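Local coordinates for lantibiotic dehydratase (Microbispora corallina, PDB 5EHK), which probably dehydrates serine and threonine residues of a precursor peptide in NAI-107 lantibiotic biosynthesis, using glutamate delivered by glutamyl-tRNA, at residues V194-H199 with L281-R286; C213-G218 with A571-S576. All coordinates share one frame; numbering follows the deposited sequence.

Contact 1. Residues V194-H199 with L281-R286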
loop_
_atom_site.group_PDB
_atom_site.type_symbol
_atom_site.label_atom_id
_atom_site.label_comp_id
_atom_site.label_asym_id
_atom_site.label_seq_id
_atom_site.Cartn_x
_atom_site.Cartn_y
_atom_site.Cartn_z
ATOM N N VAL A 194 -35.174 39.730 6.507
ATOM C CA VAL A 194 -34.755 38.670 5.596
ATOM C C VAL A 194 -35.211 37.280 6.064
ATOM O O VAL A 194 -35.693 37.106 7.195
ATOM C CB VAL A 194 -33.230 38.646 5.465
ATOM C CG1 VAL A 194 -32.703 40.049 5.174
ATOM C CG2 VAL A 194 -32.614 38.108 6.748
ATOM N N THR A 195 -35.028 36.288 5.197
ATOM C CA THR A 195 -35.310 34.899 5.538
ATOM C C THR A 195 -34.068 34.175 6.092
ATOM O O THR A 195 -32.934 34.528 5.759
ATOM C CB THR A 195 -35.839 34.139 4.308
ATOM O OG1 THR A 195 -34.913 34.253 3.220
ATOM C CG2 THR A 195 -37.192 34.690 3.880
ATOM N N VAL A 196 -34.279 33.174 6.947
ATOM C CA VAL A 196 -33.168 32.341 7.442
ATOM C C VAL A 196 -33.491 30.856 7.236
ATOM O O VAL A 196 -34.673 30.477 7.120
ATOM C CB VAL A 196 -32.850 32.577 8.936
ATOM C CG1 VAL A 196 -32.395 34.003 9.158
ATOM C CG2 VAL A 196 -34.057 32.272 9.790
ATOM N N GLN A 197 -32.452 30.025 7.171
ATOM C CA GLN A 197 -32.645 28.578 7.086
ATOM C C GLN A 197 -31.530 27.825 7.769
ATOM O O GLN A 197 -30.428 28.360 7.948
ATOM C CB GLN A 197 -32.754 28.099 5.648
ATOM C CG GLN A 197 -31.434 27.936 4.927
ATOM C CD GLN A 197 -31.634 27.692 3.442
ATOM O OE1 GLN A 197 -31.591 28.615 2.636
ATOM N NE2 GLN A 197 -31.857 26.445 3.075
ATOM N N ALA A 198 -31.813 26.583 8.166
ATOM C CA ALA A 198 -30.789 25.765 8.811
ATOM C C ALA A 198 -29.707 25.395 7.813
ATOM O O ALA A 198 -29.993 25.029 6.676
ATOM C CB ALA A 198 -31.384 24.528 9.419
ATOM N N HIS A 199 -28.459 25.539 8.233
ATOM C CA HIS A 199 -27.313 25.104 7.449
ATOM C C HIS A 199 -27.559 23.643 7.078
ATOM O O HIS A 199 -27.997 22.854 7.911
ATOM C CB HIS A 199 -26.049 25.221 8.298
ATOM C CG HIS A 199 -24.776 25.077 7.521
ATOM N ND1 HIS A 199 -24.408 23.904 6.894
ATOM C CD2 HIS A 199 -23.762 25.945 7.314
ATOM C CE1 HIS A 199 -23.238 24.070 6.306
ATOM N NE2 HIS A 199 -22.822 25.298 6.551
ATOM N N LEU A 281 -27.252 29.012 11.288
ATOM C CA LEU A 281 -28.241 29.514 10.343
ATOM C C LEU A 281 -27.556 30.244 9.207
ATOM O O LEU A 281 -26.409 30.665 9.334
ATOM C CB LEU A 281 -29.260 30.430 11.008
ATOM C CG LEU A 281 -30.292 29.769 11.907
ATOM C CD1 LEU A 281 -30.983 30.825 12.758
ATOM C CD2 LEU A 281 -31.294 29.021 11.056
ATOM N N ILE A 282 -28.250 30.340 8.080
ATOM C CA ILE A 282 -27.760 31.052 6.913
ATOM C C ILE A 282 -28.809 32.078 6.526
ATOM O O ILE A 282 -29.948 31.699 6.221
ATOM C CB ILE A 282 -27.571 30.103 5.731
ATOM C CG1 ILE A 282 -26.492 29.064 6.053
ATOM C CG2 ILE A 282 -27.230 30.893 4.486
ATOM C CD1 ILE A 282 -26.248 28.045 4.952
ATOM N N THR A 283 -28.445 33.364 6.560
ATOM C CA THR A 283 -29.404 34.431 6.235
ATOM C C THR A 283 -29.460 34.604 4.730
ATOM O O THR A 283 -28.507 34.244 4.038
ATOM C CB THR A 283 -29.072 35.790 6.916
ATOM O OG1 THR A 283 -27.926 36.384 6.291
ATOM C CG2 THR A 283 -28.772 35.591 8.387
ATOM N N ALA A 284 -30.575 35.125 4.223
ATOM C CA ALA A 284 -30.716 35.371 2.789
ATOM C C ALA A 284 -29.747 36.461 2.322
ATOM O O ALA A 284 -29.453 36.581 1.134
ATOM C CB ALA A 284 -32.146 35.746 2.445
ATOM N N LEU A 285 -29.242 37.237 3.276
ATOM C CA LEU A 285 -28.258 38.268 2.987
ATOM C C LEU A 285 -27.034 37.760 2.225
ATOM O O LEU A 285 -26.531 38.436 1.330
ATOM C CB LEU A 285 -27.837 38.991 4.268
ATOM C CG LEU A 285 -28.933 39.868 4.867
ATOM C CD1 LEU A 285 -28.457 40.489 6.164
ATOM C CD2 LEU A 285 -29.323 40.933 3.866
ATOM N N ARG A 286 -26.556 36.575 2.583
ATOM C CA ARG A 286 -25.404 35.968 1.921
ATOM C C ARG A 286 -25.742 35.564 0.488
ATOM O O ARG A 286 -26.839 35.058 0.202
ATOM C CB ARG A 286 -24.898 34.794 2.763
ATOM C CG ARG A 286 -24.270 35.245 4.075
ATOM C CD ARG A 286 -23.819 34.085 4.914
ATOM N NE ARG A 286 -22.978 34.520 6.024
ATOM C CZ ARG A 286 -22.643 33.755 7.060
ATOM N NH1 ARG A 286 -23.165 32.537 7.193
ATOM N NH2 ARG A 286 -21.839 34.234 8.006
HETATM O O HOH W 1 -31.412 31.313 3.782
#
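Gln197 sets CG between its backbone N and carbonyl carbon (chi1 80°) and then extends, lifting its amide onto the face of the sheet that also carries Ile282. In Ile282, CG1 lies anti to the carbonyl carbon and the chain stays extended (chi2 179°), so CD1 reaches His199 obliquely, 4.0 Å from His199 CD2. Val196 and Thr283 each place a methyl anti to the carbonyl carbon on the other face, where Val196 CG1 and Thr283 CG2 cross at 4.0 Å. Val194 CG1 meets Leu285 CD2 at 3.7 Å, the two side chains nearly perpendicular. At the opposite, Ala198 end, Leu281 lays CD2 against Gln197 O.

Three backbone bonds join the antiparallel strands. Ala284 N gives to Thr195 O and Ile282 N to Gln197 O, at 2.9 Å in each case, both donors standing nearly along the C=O axis. The return bond from Gln197 N to Ile282 O is longer, 3.2 Å, and its donor sits 28° above the carbonyl plane. Ile282 O has a second donor, a water 2.9 Å away that also donates to Gln197 OE1, which further accepts from Asp599 N.

Strand 195-198 is the middle of a three-stranded antiparallel sheet. The chain order helix 235-243, strand 248-249, helices 250-260 and 267-278, strand 281-283 is consistent with the winged-helix-like element that binds the leader peptide in related lantibiotic dehydratases. The chemistry divides the sheet: on the Val196-Thr283 face methyls meet across the strands while the Thr283 hydroxyl turns to Glu185, whereas on the other the buried Gln197 amide, with its water and Asp599, ties the strand pair to the 598-599 loop.

Contact 2. Residues C213-G218 with A571-S576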
loop_
_atom_site.group_PDB
_atom_site.type_symbol
_atom_site.label_atom_id
_atom_site.label_comp_id
_atom_site.label_asym_id
_atom_site.label_seq_id
_atom_site.Cartn_x
_atom_site.Cartn_y
_atom_site.Cartn_z
ATOM N N CYS A 213 -16.635 22.103 9.667
ATOM C CA CYS A 213 -16.134 23.101 8.714
ATOM C C CYS A 213 -17.072 24.283 8.451
ATOM O O CYS A 213 -17.740 24.352 7.415
ATOM C CB CYS A 213 -15.823 22.425 7.385
ATOM S SG CYS A 213 -14.760 21.013 7.589
ATOM N N PRO A 214 -17.119 25.235 9.381
ATOM C CA PRO A 214 -17.849 26.444 8.993
ATOM C C PRO A 214 -16.993 27.274 8.029
ATOM O O PRO A 214 -15.777 27.061 7.962
ATOM C CB PRO A 214 -18.045 27.169 10.327
ATOM C CG PRO A 214 -16.887 26.719 11.178
ATOM C CD PRO A 214 -16.542 25.313 10.735
ATOM N N SER A 215 -17.618 28.219 7.326
ATOM C CA SER A 215 -16.919 29.134 6.427
ATOM C C SER A 215 -16.277 30.265 7.206
ATOM O O SER A 215 -16.951 31.010 7.931
ATOM C CB SER A 215 -17.872 29.715 5.372
ATOM O OG SER A 215 -17.177 30.544 4.449
ATOM N N ALA A 216 -14.965 30.383 7.049
ATOM C CA ALA A 216 -14.194 31.425 7.706
ATOM C C ALA A 216 -14.010 32.670 6.823
ATOM O O ALA A 216 -13.059 33.430 7.025
ATOM C CB ALA A 216 -12.826 30.865 8.138
ATOM N N LEU A 217 -14.911 32.886 5.864
ATOM C CA LEU A 217 -14.624 33.814 4.771
ATOM C C LEU A 217 -14.420 35.286 5.148
ATOM O O LEU A 217 -13.399 35.885 4.806
ATOM C CB LEU A 217 -15.635 33.670 3.645
ATOM C CG LEU A 217 -15.257 32.552 2.661
ATOM C CD1 LEU A 217 -16.229 32.520 1.493
ATOM C CD2 LEU A 217 -13.803 32.586 2.158
ATOM N N GLY A 218 -15.353 35.877 5.870
ATOM C CA GLY A 218 -15.167 37.275 6.214
ATOM C C GLY A 218 -14.568 37.462 7.600
ATOM O O GLY A 218 -14.849 38.456 8.280
ATOM N N ALA A 571 -24.520 23.571 -5.593
ATOM C CA ALA A 571 -23.890 24.872 -5.375
ATOM C C ALA A 571 -23.335 24.926 -3.955
ATOM O O ALA A 571 -24.042 24.596 -2.995
ATOM C CB ALA A 571 -24.914 26.009 -5.600
ATOM N N PHE A 572 -22.076 25.304 -3.802
ATOM C CA PHE A 572 -21.493 25.350 -2.456
ATOM C C PHE A 572 -20.604 26.578 -2.215
ATOM O O PHE A 572 -20.078 27.182 -3.156
ATOM C CB PHE A 572 -20.665 24.096 -2.212
ATOM C CG PHE A 572 -19.480 23.998 -3.104
ATOM C CD1 PHE A 572 -18.306 24.665 -2.795
ATOM C CD2 PHE A 572 -19.545 23.264 -4.272
ATOM C CE1 PHE A 572 -17.219 24.600 -3.635
ATOM C CE2 PHE A 572 -18.469 23.183 -5.114
ATOM C CZ PHE A 572 -17.297 23.848 -4.799
ATOM N N ILE A 573 -20.391 26.926 -0.954
ATOM C CA ILE A 573 -19.458 27.999 -0.664
ATOM C C ILE A 573 -18.024 27.477 -0.680
ATOM O O ILE A 573 -17.689 26.536 0.020
ATOM C CB ILE A 573 -19.778 28.713 0.669
ATOM C CG1 ILE A 573 -18.857 29.925 0.832
ATOM C CG2 ILE A 573 -19.652 27.756 1.845
ATOM C CD1 ILE A 573 -19.066 30.997 -0.229
ATOM N N PRO A 574 -17.175 28.054 -1.532
ATOM C CA PRO A 574 -15.820 27.486 -1.546
ATOM C C PRO A 574 -15.021 27.880 -0.305
ATOM O O PRO A 574 -15.353 28.869 0.345
ATOM C CB PRO A 574 -15.208 28.084 -2.820
ATOM C CG PRO A 574 -16.400 28.479 -3.686
ATOM C CD PRO A 574 -17.442 28.915 -2.702
ATOM N N ARG A 575 -13.982 27.111 0.010
ATOM C CA ARG A 575 -13.225 27.267 1.253
ATOM C C ARG A 575 -12.337 28.503 1.199
ATOM O O ARG A 575 -12.101 29.150 2.212
ATOM C CB ARG A 575 -12.391 26.014 1.535
ATOM C CG ARG A 575 -11.917 25.848 2.981
ATOM C CD ARG A 575 -13.053 26.070 3.994
ATOM N NE ARG A 575 -13.748 24.838 4.372
ATOM C CZ ARG A 575 -14.930 24.433 3.893
ATOM N NH1 ARG A 575 -15.607 25.151 2.987
ATOM N NH2 ARG A 575 -15.428 23.285 4.329
ATOM N N SER A 576 -11.844 28.829 0.010
ATOM C CA SER A 576 -11.016 30.013 -0.172
ATOM C C SER A 576 -11.750 31.120 -0.943
ATOM O O SER A 576 -12.603 30.847 -1.803
ATOM C CB SER A 576 -9.708 29.649 -0.875
ATOM O OG SER A 576 -9.813 29.770 -2.278
#
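Apolar contact is concentrated on Leu217, a buried side chain reaching from the 213-218 loop. Its CD1 meets Ile573 CD1 tip to tip at 3.7 Å; Ile573 has CG1 anti to its backbone N (chi1 -174°), which turns this branch toward the loop. Leu217 CD2 rests against the backbone instead, 3.8 Å from Arg575 O and 4.0 Å from Ser576 C. Leu597 packs on the same isoleucine.

A plain van der Waals contact sets the Ile573 CG1 methylene 4.0 Å from the hydroxyl oxygen Ser215 OG.

The charged part belongs to Arg575. Its CB points away from the loop, but bends at chi2 (48°) and chi3 (93°) fold the chain back so that the guanidinium arrives beside Cys213. NH2 lies against Cys213 CB, and Cys213 O stands over one face of the flat group, 4.0 Å from Arg575 NH2. Ile573 O lies at the guanidinium edge, in its plane. Beyond the two segments, Trp443 makes a cation-pi contact with Arg575, and Pro444 touches Cys213.

The hydrogen bonds here run to third parties: Ser215 N weakly to Glu279 OE1, Ser576 N to Gln644 OE1, and Ser576 OG, at the N-cap of helix 577-580, weakly to Ala579 N.

The loop thus meets the turn that follows strand 566-572 and leads into helix 577-580. Neither carbonyl oxygen near the guanidinium is hydrogen-bonded to it, so their effect on the Arg575 charge would be long-range and perhaps modest, beside the cation-pi contact with Trp443.

Along the chain the segments alternate, 194-199, 213-218, 281-286 and then 571-576, so contacts 1 and 2 interlock in sequence. Their centres lie 15 Å apart and their nearest atoms about 5 Å, without touching. Contact 1 joins the middle strand 195-198 to the outer strand 281-283 of the three-stranded sheet, whereas contact 2 sets the loop after strand 208-212 against the turn following strand 566-572. Glu279 relates them through weak interactions with Arg286 and Ser215. The loop after strand 591-595 touches contact 2 through Leu597 and contact 1 through Pro598 and Asp599, so one loop from the seven-stranded sheet borders both, consistent with a probable leader-binding element held against the dehydratase body.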